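Local coordinates for protein alpha-galacturonidase (Bacillus subtilis, PDB 3FEF) that hydrolyses alpha-1,4-linked galacturonate, notably di-galacturonate, as a homotetrameric, NAD(+)- and manganese-dependent family 4 glycosidase, at residues V79-L84 with V142-N147; P124-I129 with R154-V159. All blocks are in the same frame, centred on the assembly; numbering follows the deposited sequence.

Contact 1: residues V79-L84 with V142-N147; sequences VIISIL and VINYTN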
loop_
_atom_site.group_PDB
_atom_site.type_symbol
_atom_site.label_atom_id
_atom_site.label_comp_id
_atom_site.label_asym_id
_atom_site.label_seq_id
_atom_site.Cartn_x
_atom_site.Cartn_y
_atom_site.Cartn_z
ATOM N N VAL A 79 20.304 14.147 -21.308
ATOM C CA VAL A 79 19.560 13.842 -22.545
ATOM C C VAL A 79 18.254 14.624 -22.543
ATOM O O VAL A 79 17.418 14.480 -21.642
ATOM C CB VAL A 79 19.270 12.318 -22.722
ATOM C CG1 VAL A 79 18.604 12.054 -24.053
ATOM C CG2 VAL A 79 20.567 11.518 -22.648
ATOM N N ILE A 80 18.095 15.480 -23.545
ATOM C CA ILE A 80 16.888 16.249 -23.703
ATOM C C ILE A 80 16.123 15.670 -24.877
ATOM O O ILE A 80 16.711 15.354 -25.921
ATOM C CB ILE A 80 17.231 17.707 -24.006
ATOM C CG1 ILE A 80 18.053 18.293 -22.851
ATOM C CG2 ILE A 80 15.962 18.519 -24.310
ATOM C CD1 ILE A 80 18.573 19.646 -23.161
ATOM N N ILE A 81 14.815 15.516 -24.703
ATOM C CA ILE A 81 13.972 14.981 -25.758
ATOM C C ILE A 81 12.843 15.943 -26.069
ATOM O O ILE A 81 12.008 16.267 -25.204
ATOM C CB ILE A 81 13.340 13.624 -25.383
ATOM C CG1 ILE A 81 14.406 12.677 -24.829
ATOM C CG2 ILE A 81 12.612 13.030 -26.604
ATOM C CD1 ILE A 81 13.816 11.406 -24.179
ATOM N N SER A 82 12.823 16.381 -27.317
ATOM C CA SER A 82 11.788 17.250 -27.794
ATOM C C SER A 82 11.500 16.941 -29.251
ATOM O O SER A 82 12.017 17.611 -30.146
ATOM C CB SER A 82 12.265 18.688 -27.671
ATOM O OG SER A 82 11.495 19.504 -28.500
ATOM N N ILE A 83 10.707 15.906 -29.492
ATOM C CA ILE A 83 10.380 15.495 -30.852
ATOM C C ILE A 83 8.891 15.584 -31.103
ATOM O O ILE A 83 8.089 15.732 -30.175
ATOM C CB ILE A 83 10.771 14.043 -31.124
ATOM C CG1 ILE A 83 10.038 13.117 -30.157
ATOM C CG2 ILE A 83 12.296 13.850 -31.054
ATOM C CD1 ILE A 83 10.344 11.682 -30.391
ATOM N N LEU A 84 8.532 15.486 -32.375
ATOM C CA LEU A 84 7.143 15.394 -32.785
ATOM C C LEU A 84 6.899 13.944 -33.176
ATOM O O LEU A 84 7.573 13.418 -34.063
ATOM C CB LEU A 84 6.878 16.311 -33.979
ATOM C CG LEU A 84 5.493 16.148 -34.611
ATOM C CD1 LEU A 84 4.388 16.681 -33.684
ATOM C CD2 LEU A 84 5.442 16.822 -35.983
ATOM N N VAL A 142 17.602 12.442 -17.968
ATOM C CA VAL A 142 16.801 12.602 -19.187
ATOM C C VAL A 142 15.707 13.633 -18.913
ATOM O O VAL A 142 14.950 13.491 -17.965
ATOM C CB VAL A 142 16.122 11.258 -19.560
ATOM C CG1 VAL A 142 15.380 11.373 -20.876
ATOM C CG2 VAL A 142 17.161 10.142 -19.633
ATOM N N ILE A 143 15.647 14.697 -19.702
ATOM C CA ILE A 143 14.549 15.635 -19.565
ATOM C C ILE A 143 13.649 15.562 -20.782
ATOM O O ILE A 143 14.045 15.933 -21.861
ATOM C CB ILE A 143 15.043 17.091 -19.375
ATOM C CG1 ILE A 143 16.111 17.159 -18.278
ATOM C CG2 ILE A 143 13.849 18.027 -19.078
ATOM C CD1 ILE A 143 16.687 18.569 -18.101
ATOM N N ASN A 144 12.423 15.089 -20.597
ATOM C CA ASN A 144 11.478 15.010 -21.700
ATOM C C ASN A 144 10.562 16.232 -21.789
ATOM O O ASN A 144 9.963 16.660 -20.802
ATOM C CB ASN A 144 10.643 13.724 -21.587
ATOM C CG ASN A 144 9.629 13.589 -22.707
ATOM O OD1 ASN A 144 9.930 13.852 -23.870
ATOM N ND2 ASN A 144 8.417 13.184 -22.362
ATOM N N TYR A 145 10.438 16.769 -22.995
ATOM C CA TYR A 145 9.596 17.904 -23.279
ATOM C C TYR A 145 8.450 17.518 -24.209
ATOM O O TYR A 145 7.565 18.334 -24.474
ATOM C CB TYR A 145 10.405 18.992 -23.983
ATOM C CG TYR A 145 11.316 19.764 -23.086
ATOM C CD1 TYR A 145 10.800 20.653 -22.143
ATOM C CD2 TYR A 145 12.690 19.632 -23.183
ATOM C CE1 TYR A 145 11.626 21.376 -21.314
ATOM C CE2 TYR A 145 13.533 20.351 -22.362
ATOM C CZ TYR A 145 12.990 21.217 -21.419
ATOM O OH TYR A 145 13.815 21.947 -20.609
ATOM N N THR A 146 8.487 16.291 -24.718
ATOM C CA THR A 146 7.521 15.844 -25.728
ATOM C C THR A 146 6.138 15.510 -25.142
ATOM O O THR A 146 6.047 14.967 -24.048
ATOM C CB THR A 146 8.021 14.575 -26.446
ATOM O OG1 THR A 146 9.362 14.762 -26.927
ATOM C CG2 THR A 146 7.105 14.242 -27.596
ATOM N N ASN A 147 5.078 15.826 -25.886
ATOM C CA ASN A 147 3.717 15.424 -25.552
ATOM C C ASN A 147 3.273 14.233 -26.411
ATOM O O ASN A 147 3.696 14.120 -27.568
ATOM C CB ASN A 147 2.776 16.595 -25.795
ATOM C CG ASN A 147 3.028 17.737 -24.843
ATOM O OD1 ASN A 147 3.208 17.527 -23.648
ATOM N ND2 ASN A 147 3.046 18.948 -25.360
HETATM O O HOH W 1 5.424 17.134 -28.664
#
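Three backbone hydrogen bonds join the parallel strands and the first residue beyond them. Ile143 N donates a hydrogen bond to Val79 O at 2.6 Å, nearly along the C=O axis, Ile143 O then takes the N-H of Ile81, and Tyr145 N reaches Ile81 O at 2.8 Å. Beyond the last strand pair the side chain of Thr146 takes over from the backbone: its OG1, anti to the carbonyl carbon (chi1 -51°), accepts the Ile83 N-H at 3.1 Å in an almost straight bond. Asn144 closes an Asx turn, with Thr146 N 3.0 Å from its OD1 and above the plane of the amide; Thr153 holds ND2 of the same amide. An alanine in place of Thr146 would remove the hydroxyl and probably loosen the two chains where they leave the sheet. Strands 78-81 and 141-144 are neighbours in the six-stranded parallel sheet of a Rossmann-type domain, and the loops at their C-terminal ends run towards the active site, where Asn147 probably binds substrate. A water links Asn147 N with Ile83 O, weakly to the latter. On one face of the sheet Ile81 CD1 lies 3.7 Å from Val142 CG1. On the other, Ile80 CG2 meets the edge of the Tyr145 ring, 3.6 Å from CE2, the two side chains lying side by side, while Trp18, of the probable NAD(+) site, stacks on the same ring.

Contact 2: residues P124-I129 with R154-V159; sequences PIFAEI and RVLYKV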
loop_
_atom_site.group_PDB
_atom_site.type_symbol
_atom_site.label_atom_id
_atom_site.label_comp_id
_atom_site.label_asym_id
_atom_site.label_seq_id
_atom_site.Cartn_x
_atom_site.Cartn_y
_atom_site.Cartn_z
ATOM N N PRO A 124 6.188 3.481 -29.443
ATOM C CA PRO A 124 7.379 2.745 -29.912
ATOM C C PRO A 124 8.575 3.657 -30.193
ATOM O O PRO A 124 9.713 3.200 -30.180
ATOM C CB PRO A 124 6.892 2.010 -31.179
ATOM C CG PRO A 124 5.627 2.725 -31.599
ATOM C CD PRO A 124 5.036 3.380 -30.359
ATOM N N ILE A 125 8.334 4.944 -30.417
ATOM C CA ILE A 125 9.441 5.894 -30.531
ATOM C C ILE A 125 10.193 6.023 -29.199
ATOM O O ILE A 125 11.419 6.072 -29.166
ATOM C CB ILE A 125 8.953 7.274 -31.011
ATOM C CG1 ILE A 125 8.303 7.151 -32.392
ATOM C CG2 ILE A 125 10.110 8.266 -31.061
ATOM C CD1 ILE A 125 7.839 8.486 -32.976
ATOM N N PHE A 126 9.460 6.059 -28.089
ATOM C CA PHE A 126 10.111 6.251 -26.801
ATOM C C PHE A 126 10.684 4.951 -26.237
ATOM O O PHE A 126 11.679 4.969 -25.503
ATOM C CB PHE A 126 9.182 6.970 -25.812
ATOM C CG PHE A 126 9.165 8.460 -25.996
ATOM C CD1 PHE A 126 9.861 9.292 -25.118
ATOM C CD2 PHE A 126 8.491 9.031 -27.072
ATOM C CE1 PHE A 126 9.864 10.683 -25.302
ATOM C CE2 PHE A 126 8.487 10.435 -27.268
ATOM C CZ PHE A 126 9.175 11.254 -26.384
ATOM N N ALA A 127 10.075 3.822 -26.594
ATOM C CA ALA A 127 10.653 2.523 -26.262
ATOM C C ALA A 127 12.045 2.429 -26.870
ATOM O O ALA A 127 12.986 1.972 -26.217
ATOM C CB ALA A 127 9.768 1.384 -26.788
ATOM N N GLU A 128 12.172 2.870 -28.122
ATOM C CA GLU A 128 13.459 2.855 -28.818
ATOM C C GLU A 128 14.461 3.837 -28.191
ATOM O O GLU A 128 15.635 3.527 -28.025
ATOM C CB GLU A 128 13.289 3.158 -30.325
ATOM C CG GLU A 128 14.641 3.231 -31.065
ATOM C CD GLU A 128 14.531 3.267 -32.591
ATOM O OE1 GLU A 128 13.608 3.919 -33.144
ATOM O OE2 GLU A 128 15.402 2.648 -33.252
ATOM N N ILE A 129 13.995 5.029 -27.846
ATOM C CA ILE A 129 14.842 5.989 -27.146
ATOM C C ILE A 129 15.280 5.426 -25.795
ATOM O O ILE A 129 16.456 5.474 -25.433
ATOM C CB ILE A 129 14.124 7.331 -26.980
ATOM C CG1 ILE A 129 14.069 8.056 -28.334
ATOM C CG2 ILE A 129 14.831 8.171 -25.946
ATOM C CD1 ILE A 129 13.075 9.258 -28.364
ATOM N N ARG A 154 6.117 7.775 -19.205
ATOM C CA ARG A 154 5.838 6.503 -18.567
ATOM C C ARG A 154 6.487 5.362 -19.328
ATOM O O ARG A 154 6.896 4.379 -18.728
ATOM C CB ARG A 154 4.339 6.252 -18.484
ATOM C CG ARG A 154 4.017 4.940 -17.819
ATOM C CD ARG A 154 4.279 4.940 -16.296
ATOM N NE ARG A 154 3.556 3.795 -15.748
ATOM C CZ ARG A 154 4.129 2.693 -15.286
ATOM N NH1 ARG A 154 5.446 2.593 -15.221
ATOM N NH2 ARG A 154 3.378 1.700 -14.869
ATOM N N VAL A 155 6.585 5.507 -20.647
ATOM C CA VAL A 155 7.163 4.472 -21.505
ATOM C C VAL A 155 8.642 4.373 -21.208
ATOM O O VAL A 155 9.188 3.279 -21.137
ATOM C CB VAL A 155 6.902 4.757 -23.018
ATOM C CG1 VAL A 155 7.767 3.842 -23.930
ATOM C CG2 VAL A 155 5.410 4.607 -23.342
ATOM N N LEU A 156 9.299 5.520 -21.022
ATOM C CA LEU A 156 10.703 5.492 -20.625
ATOM C C LEU A 156 10.929 4.539 -19.425
ATOM O O LEU A 156 11.822 3.685 -19.450
ATOM C CB LEU A 156 11.209 6.912 -20.316
ATOM C CG LEU A 156 11.259 7.856 -21.516
ATOM C CD1 LEU A 156 11.814 9.251 -21.174
ATOM C CD2 LEU A 156 12.076 7.192 -22.652
ATOM N N TYR A 157 10.132 4.696 -18.367
ATOM C CA TYR A 157 10.329 3.896 -17.166
ATOM C C TYR A 157 9.935 2.433 -17.361
ATOM O O TYR A 157 10.532 1.548 -16.753
ATOM C CB TYR A 157 9.572 4.488 -15.959
ATOM C CG TYR A 157 10.305 5.647 -15.322
ATOM C CD1 TYR A 157 10.080 6.949 -15.750
ATOM C CD2 TYR A 157 11.243 5.437 -14.323
ATOM C CE1 TYR A 157 10.755 8.021 -15.190
ATOM C CE2 TYR A 157 11.933 6.518 -13.742
ATOM C CZ TYR A 157 11.675 7.800 -14.191
ATOM O OH TYR A 157 12.341 8.881 -13.649
ATOM N N LYS A 158 8.926 2.187 -18.185
ATOM C CA LYS A 158 8.463 0.829 -18.414
ATOM C C LYS A 158 9.517 0.048 -19.179
ATOM O O LYS A 158 9.725 -1.148 -18.947
ATOM C CB LYS A 158 7.137 0.810 -19.178
ATOM C CG LYS A 158 5.931 1.278 -18.365
ATOM C CD LYS A 158 4.666 1.407 -19.236
ATOM C CE LYS A 158 4.033 0.051 -19.526
ATOM N NZ LYS A 158 3.281 -0.482 -18.332
ATOM N N VAL A 159 10.196 0.722 -20.082
ATOM C CA VAL A 159 11.149 0.034 -20.930
ATOM C C VAL A 159 12.540 0.004 -20.295
ATOM O O VAL A 159 13.300 -0.947 -20.489
ATOM C CB VAL A 159 11.200 0.673 -22.328
ATOM C CG1 VAL A 159 12.231 -0.033 -23.201
ATOM C CG2 VAL A 159 9.813 0.625 -22.957
#
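Val155 makes the closest approach of this helix pair. Its CG1, anti to the backbone N (chi1 168°), pushes against the backbone of the facing helix where Phe126 gives way to Ala127, coming within 3.5 Å of Ala127 N. The CB atoms of Phe126 and Ala127 flank this hollow, and the small alanine side chain lets the methyl come close to the main chain. One turn later Val159 repeats the approach and straddles Ala127 with its two methyls. CG1, again anti to the backbone N, rests 3.7 Å from Ala127 O, while CG2 lies against both CA and CB of the alanine, 3.9 Å from CB. Helices 112-136 and 149-159 run side by side over one face of the Rossmann-type sheet, with strand 141-144 between them in the chain, and their short segments cross at -49° with axes 8.4 Å apart. Such a close approach fits an interface built from alanine and valine. The bulkier residues sit on the side nearer the sheet. There Leu156 reaches across with CD2, which stands 3.6 Å from Phe126 O and meets the edge of the Phe126 ring at CD1, close to the plane of the ring. The leucine thus abuts the rim of the phenyl group, and the two side chains cross obliquely. Ile129 adds a looser touch, its CG2 4.4 Å from the same Leu156 CD2. At the far margin Leu404 of helix 383-405 packs on both Ala127 and Val159. Along that outer side Arg154 and Lys158 form salt bridges with Glu397 and Asp401, which tie helix 149-159 to helix 383-405.

How the contacts relate
Contact 1 and contact 2, their centres 12 Å apart, form successive layers of one Rossmann-type domain: a strand pair and the helix pair packed on it. Their segments alternate along the chain, 79-84, 124-129, 142-147 and 154-159, and strand 141-144 follows helix 112-136 and leads into helix 149-159. The layers meet directly. Phe126 lays its ring end against Asn144 and Thr146, with CZ 3.5 Å from Thr146 CB, while Ile125 packs on Ile83 and Ile129 on Ile81. Contact 1 thus joins the sheet to loops near the probable substrate site, and contact 2 lies farther out, between that sheet and helix 383-405.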